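Local coordinates for hypothetical protein PAE2754 (Pyrobaculum aerophilum, PDB 1V8P) that probably acts as the magnesium-dependent ribonuclease toxin of a type II toxin-antitoxin system and has a slow exonuclease activity on single-stranded DNA, at residues C[34-39]-C[130-135]. The protein carries 1 engineered substitution. Numbering follows the deposited sequence.
Sequences ASALYA and VLVTQD
Ala36 and Thr133 bring the two backbones together, their CA atoms 4.8 Å apart, where the first turn of helix 34-40 passes the end of strand 130-132 and the loop that follows it. The segment 34-39 is helical, its first turn closed by the bond from Tyr38 N to Ala34 O, whereas 130-135 leaves the strand after Val132. One hydrogen bond joins the segments: Gln134 N donates to Ser35 OG over 2.7 Å, bent to 143° at the hydrogen. With chi1 at 83°, OG projects between the N and C of its own residue and faces Gln134 N. Beside this bond, Ser35 CB lies 3.6 Å from Gln134 CB. On the strand side of the contact, Ala36 CB rests against the backbone of Val132, 3.4 Å from its O, and meets Val132 CG1 at 4.0 Å. Thr133 turns its CB away from the helix, and its OG1, anti to the backbone N (chi1 171°), accepts from Asp135 N at 3.0 Å, closing an ST turn. Asp33 bridges the segments, OD1 bonded to Ser35 OG and Ala36 N, OD2 to Thr133 OG1. Asp135 caps the next helix through OD1, which accepts from Glu137 N, while OD2 forms a salt bridge with Arg73 of the second subunit, whose Leu74 packs on Ser35 and Gln134. This convergence at the C-terminal ends of strands 30-32 and 130-132 is characteristic of the PIN-domain active site, where Asp33, Asp135 and Asp117, the last from the start of helix 115-127, are predicted to bind magnesium.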
# COMPACT_ATOMS: atom_id res chain seq x y z
N ALA C 34 11.84 0.71 -10.06
CA ALA C 34 12.06 1.53 -8.88
C ALA C 34 13.05 0.97 -7.88
O ALA C 34 13.93 1.70 -7.41
CB ALA C 34 10.72 1.83 -8.19
N SER C 35 12.94 -0.32 -7.55
CA SER C 35 13.87 -0.89 -6.59
C SER C 35 15.30 -0.88 -7.11
O SER C 35 16.23 -0.64 -6.34
CB SER C 35 13.46 -2.31 -6.20
OG SER C 35 13.91 -3.25 -7.14
N ALA C 36 15.48 -1.13 -8.41
CA ALA C 36 16.81 -1.14 -9.01
C ALA C 36 17.35 0.27 -9.13
O ALA C 36 18.49 0.56 -8.75
CB ALA C 36 16.77 -1.78 -10.38
N LEU C 37 16.51 1.14 -9.69
CA LEU C 37 16.84 2.54 -9.88
C LEU C 37 17.37 3.06 -8.55
O LEU C 37 18.40 3.73 -8.49
CB LEU C 37 15.58 3.31 -10.31
CG LEU C 37 15.62 4.80 -10.66
CD1 LEU C 37 15.88 5.64 -9.43
CD2 LEU C 37 16.68 5.03 -11.71
N TYR C 38 16.67 2.73 -7.47
CA TYR C 38 17.08 3.17 -6.15
C TYR C 38 18.49 2.70 -5.79
O TYR C 38 19.27 3.45 -5.25
CB TYR C 38 16.09 2.68 -5.09
CG TYR C 38 15.61 3.77 -4.17
CD1 TYR C 38 14.76 4.78 -4.63
CD2 TYR C 38 16.02 3.82 -2.83
CE1 TYR C 38 14.32 5.80 -3.79
CE2 TYR C 38 15.60 4.83 -1.98
CZ TYR C 38 14.75 5.82 -2.46
OH TYR C 38 14.33 6.83 -1.62
N ALA C 39 18.82 1.45 -6.09
CA ALA C 39 20.16 0.95 -5.78
C ALA C 39 21.18 1.69 -6.65
O ALA C 39 22.20 2.18 -6.17
CB ALA C 39 20.25 -0.56 -6.01
N VAL C 130 16.05 -6.58 -20.97
CA VAL C 130 16.38 -7.29 -19.74
C VAL C 130 15.87 -6.47 -18.57
O VAL C 130 16.29 -5.33 -18.40
CB VAL C 130 17.90 -7.48 -19.56
CG1 VAL C 130 18.18 -8.02 -18.17
CG2 VAL C 130 18.45 -8.43 -20.62
N LEU C 131 14.98 -7.05 -17.77
CA LEU C 131 14.45 -6.32 -16.63
C LEU C 131 15.48 -6.31 -15.50
O LEU C 131 15.97 -7.36 -15.08
CB LEU C 131 13.16 -6.99 -16.12
CG LEU C 131 12.15 -6.18 -15.28
CD1 LEU C 131 11.38 -7.11 -14.37
CD2 LEU C 131 12.84 -5.14 -14.45
N VAL C 132 15.82 -5.12 -15.01
CA VAL C 132 16.72 -5.03 -13.87
C VAL C 132 15.81 -4.65 -12.68
O VAL C 132 15.11 -3.63 -12.71
CB VAL C 132 17.83 -3.98 -14.08
CG1 VAL C 132 18.86 -4.08 -12.96
CG2 VAL C 132 18.50 -4.20 -15.45
N THR C 133 15.79 -5.49 -11.66
CA THR C 133 14.96 -5.28 -10.49
C THR C 133 15.67 -5.83 -9.27
O THR C 133 16.56 -6.67 -9.37
CB THR C 133 13.58 -6.02 -10.65
OG1 THR C 133 12.86 -5.99 -9.42
CG2 THR C 133 13.80 -7.46 -11.06
N GLN C 134 15.28 -5.35 -8.11
CA GLN C 134 15.90 -5.79 -6.89
C GLN C 134 14.93 -6.73 -6.16
O GLN C 134 15.31 -7.36 -5.17
CB GLN C 134 16.25 -4.58 -6.03
CG GLN C 134 17.48 -4.75 -5.16
CD GLN C 134 18.74 -4.90 -5.97
OE1 GLN C 134 18.74 -4.72 -7.17
NE2 GLN C 134 19.83 -5.23 -5.30
N ASP C 135 13.71 -6.82 -6.68
CA ASP C 135 12.62 -7.66 -6.13
C ASP C 135 12.73 -9.14 -6.52
O ASP C 135 12.55 -9.49 -7.69
CB ASP C 135 11.26 -7.08 -6.56
CG ASP C 135 10.06 -7.91 -6.06
OD1 ASP C 135 10.26 -8.94 -5.40
OD2 ASP C 135 8.91 -7.52 -6.33